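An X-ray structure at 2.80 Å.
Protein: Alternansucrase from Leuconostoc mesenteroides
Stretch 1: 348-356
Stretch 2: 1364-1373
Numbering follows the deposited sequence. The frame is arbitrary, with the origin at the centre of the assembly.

Stretch 1 348-356: LRKNYAGTF
Stretch 2 (1364-1373) ELRKGFGTDN

Two segments of the alternansucrase chain, more than a thousand residues apart in sequence, meet side by side as short parallel strands. The strand at 1368-1371 runs beside the one around 352-355, their N-to-C directions diverging by 9° and their axes approaching to 4.6 Å. The register pairs Asn-351 with Gly-1368, Tyr-352 with Phe-1369, Ala-353 with Gly-1370 and Gly-354 with Thr-1371, the CA-CA separation narrowing from 5.5 to 4.6 Å along this series. Together the stretches bury 502 Å².

A single bridge holds the backbones. Ala-353 (phi/psi -102/139) uses both its polar groups on the residues flanking Gly-1370: Ala-353 N donates to Phe-1369 O at 3.0 Å, and Thr-1371 N donates to Ala-353 O, also at 3.0 Å. CA-H...O contacts fill in between, with Tyr-352 CA 3.6 Å from Phe-1369 O and Gly-1370 CA 3.5 Å from Ala-353 O. The methyl of Ala-353 packs on Leu-1365 (t, chi2 67°), Ala-353 CB to Leu-1365 CD2 4.0 Å.

Asn-351 covers the most surface. Its backbone adopts a left-handed conformation (50/53), its CA-to-CB bond points toward the other stretch, and the side chain is t with chi2 38°. Asn-351 ND2 satisfies two consecutive carbonyls, donating to Arg-1366 O at 2.6 Å and, through a weak bond, to Lys-1367 O at 2.8 Å. Lys-1367 is also left-handed (65/49), just before the strand begins. Asn-351 OD1 accepts from a water at 3.1 Å, which in turn weakly accepts from Arg-1366 N at 3.5 Å from the water oxygen. Gly-1368 is extended (-173/169), with its CA 3.6 Å from Asn-351 O; a CB here would clash with that oxygen.

The CA-to-CB bond of Phe-1369 points sideways; the side chain is m with chi2 90°. Arg-349, with chi1 to chi3 all m, folds its guanidinium back so that Arg-349 NH2 comes within 3.5 Å of Phe-1369 CD1, the phenyl carbon lying at the guanidinium edge. The CA-to-CB bond of Tyr-352 points away, but its t rotamer (chi2 -80°) returns the ring: Tyr-352 CE2 makes an apolar contact with Phe-1369 CB at 3.7 Å, while Phe-1369 O sits over one ring face.

Thr-1371 (m) closes the far end of the pairing. Its CA-to-CB bond points toward stretch 1, and its hydroxyl supplements the backbone bond, Thr-1371 OG1 donating to Ala-353 O at 3.2 Å, so this carbonyl receives two hydrogen bonds from one residue. Gly-354, extended at -179/164, leaves room for that hydroxyl: Gly-354 CA lies 3.6 Å from Thr-1371 OG1, where a CB would collide.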

# COMPACT_ATOMS: atom_id res chain seq x y z
N LEU A 348 29.65 -4.99 33.77
CA LEU A 348 28.87 -4.18 34.69
C LEU A 348 27.40 -4.27 34.28
O LEU A 348 27.06 -4.07 33.12
CB LEU A 348 29.35 -2.73 34.62
CG LEU A 348 28.58 -1.71 35.45
CD1 LEU A 348 28.77 -1.98 36.93
CD2 LEU A 348 28.99 -0.29 35.10
N ARG A 349 26.55 -4.59 35.25
CA ARG A 349 25.12 -4.79 34.98
C ARG A 349 24.31 -3.59 35.42
O ARG A 349 24.27 -3.23 36.61
CB ARG A 349 24.63 -6.06 35.68
CG ARG A 349 25.53 -7.26 35.46
CD ARG A 349 25.68 -7.52 33.96
NE ARG A 349 24.37 -7.67 33.33
CZ ARG A 349 23.80 -8.83 32.99
NH1 ARG A 349 24.41 -9.98 33.17
NH2 ARG A 349 22.60 -8.83 32.43
N LYS A 350 23.68 -2.94 34.46
CA LYS A 350 22.87 -1.79 34.70
C LYS A 350 21.42 -2.17 34.48
O LYS A 350 21.13 -3.08 33.72
CB LYS A 350 23.28 -0.67 33.75
CG LYS A 350 24.75 -0.27 33.83
CD LYS A 350 25.02 0.96 32.98
CE LYS A 350 26.50 1.26 32.88
NZ LYS A 350 26.74 2.17 31.73
N ASN A 351 20.53 -1.45 35.15
CA ASN A 351 19.09 -1.74 35.19
C ASN A 351 18.83 -3.20 35.54
O ASN A 351 18.09 -3.89 34.87
CB ASN A 351 18.41 -1.33 33.90
CG ASN A 351 16.89 -1.32 34.01
OD1 ASN A 351 16.31 -0.91 35.06
ND2 ASN A 351 16.22 -1.74 32.94
N TYR A 352 19.44 -3.63 36.64
CA TYR A 352 19.43 -5.04 37.06
C TYR A 352 18.95 -5.09 38.51
O TYR A 352 19.54 -4.47 39.40
CB TYR A 352 20.86 -5.60 36.96
CG TYR A 352 20.99 -7.10 37.09
CD1 TYR A 352 20.98 -7.73 38.34
CD2 TYR A 352 21.17 -7.90 35.98
CE1 TYR A 352 21.11 -9.12 38.47
CE2 TYR A 352 21.31 -9.28 36.10
CZ TYR A 352 21.28 -9.89 37.35
OH TYR A 352 21.43 -11.27 37.47
N ALA A 353 17.88 -5.85 38.74
CA ALA A 353 17.36 -6.05 40.08
C ALA A 353 17.76 -7.41 40.59
O ALA A 353 17.73 -8.38 39.87
CB ALA A 353 15.84 -5.94 40.07
N GLY A 354 18.14 -7.50 41.86
CA GLY A 354 18.36 -8.80 42.49
C GLY A 354 18.76 -8.79 43.95
O GLY A 354 19.17 -7.77 44.47
N THR A 355 18.63 -9.94 44.61
CA THR A 355 18.98 -10.05 46.02
C THR A 355 20.43 -10.46 46.19
O THR A 355 20.75 -11.65 46.17
CB THR A 355 18.05 -11.03 46.76
OG1 THR A 355 17.86 -12.22 45.98
CG2 THR A 355 16.69 -10.37 47.07
N PHE A 356 21.29 -9.47 46.37
CA PHE A 356 22.73 -9.69 46.41
C PHE A 356 23.31 -9.79 47.82
O PHE A 356 24.14 -10.67 48.08
CB PHE A 356 23.44 -8.59 45.61
N GLU A 1364 8.12 -0.46 38.88
CA GLU A 1364 8.12 -1.58 37.93
C GLU A 1364 9.45 -1.62 37.18
O GLU A 1364 9.96 -0.58 36.73
CB GLU A 1364 6.87 -1.45 37.03
CG GLU A 1364 6.95 -1.84 35.57
CD GLU A 1364 5.61 -1.64 34.86
OE1 GLU A 1364 4.56 -1.71 35.52
OE2 GLU A 1364 5.60 -1.44 33.62
N LEU A 1365 10.06 -2.81 37.12
CA LEU A 1365 11.31 -3.01 36.36
C LEU A 1365 10.97 -3.11 34.89
O LEU A 1365 10.00 -3.78 34.52
CB LEU A 1365 12.03 -4.28 36.82
CG LEU A 1365 13.38 -4.63 36.19
CD1 LEU A 1365 14.46 -3.63 36.55
CD2 LEU A 1365 13.81 -6.02 36.61
N ARG A 1366 11.75 -2.42 34.07
CA ARG A 1366 11.50 -2.32 32.63
C ARG A 1366 12.79 -2.41 31.84
O ARG A 1366 13.75 -1.69 32.14
CB ARG A 1366 10.86 -0.97 32.31
CG ARG A 1366 9.52 -0.73 32.94
CD ARG A 1366 9.00 0.67 32.61
NE ARG A 1366 7.65 0.53 32.07
CZ ARG A 1366 7.13 1.24 31.07
NH1 ARG A 1366 7.85 2.19 30.48
NH2 ARG A 1366 5.88 0.99 30.68
N LYS A 1367 12.82 -3.28 30.83
CA LYS A 1367 13.95 -3.39 29.91
C LYS A 1367 15.19 -3.87 30.69
O LYS A 1367 16.27 -3.31 30.57
CB LYS A 1367 14.19 -2.04 29.19
CG LYS A 1367 14.82 -2.18 27.80
CD LYS A 1367 15.20 -0.83 27.17
CE LYS A 1367 15.83 -1.04 25.80
NZ LYS A 1367 14.85 -1.62 24.83
N GLY A 1368 15.01 -4.93 31.46
CA GLY A 1368 16.10 -5.40 32.31
C GLY A 1368 15.85 -6.71 33.03
O GLY A 1368 14.72 -7.22 33.05
N PHE A 1369 16.90 -7.25 33.63
CA PHE A 1369 16.83 -8.53 34.27
C PHE A 1369 16.48 -8.43 35.74
O PHE A 1369 16.93 -7.52 36.42
CB PHE A 1369 18.15 -9.29 34.09
CG PHE A 1369 18.42 -9.71 32.67
CD1 PHE A 1369 19.12 -8.87 31.82
CD2 PHE A 1369 18.00 -10.96 32.18
CE1 PHE A 1369 19.40 -9.24 30.53
CE2 PHE A 1369 18.28 -11.33 30.88
CZ PHE A 1369 18.96 -10.46 30.05
N GLY A 1370 15.69 -9.39 36.23
CA GLY A 1370 15.20 -9.36 37.61
C GLY A 1370 15.31 -10.70 38.25
O GLY A 1370 14.82 -11.68 37.70
N THR A 1371 15.96 -10.76 39.41
CA THR A 1371 16.16 -12.01 40.13
C THR A 1371 15.00 -12.24 41.08
O THR A 1371 14.57 -11.31 41.74
CB THR A 1371 17.46 -12.00 40.96
OG1 THR A 1371 18.53 -11.50 40.15
CG2 THR A 1371 17.83 -13.40 41.42
N ASP A 1372 14.49 -13.47 41.13
CA ASP A 1372 13.45 -13.85 42.09
C ASP A 1372 14.08 -14.22 43.42
O ASP A 1372 15.30 -14.17 43.57
CB ASP A 1372 12.51 -14.95 41.53
CG ASP A 1372 13.12 -16.34 41.58
OD1 ASP A 1372 14.32 -16.52 41.26
OD2 ASP A 1372 12.39 -17.29 41.90
N ASN A 1373 13.25 -14.58 44.40
CA ASN A 1373 13.75 -14.96 45.74
C ASN A 1373 14.65 -16.20 45.74
O ASN A 1373 15.49 -16.35 46.60
CB ASN A 1373 12.58 -15.18 46.73
CG ASN A 1373 11.42 -16.00 46.12
OD1 ASN A 1373 11.43 -16.39 44.94
ND2 ASN A 1373 10.39 -16.21 46.92
O HOH W 1 13.43 0.20 35.56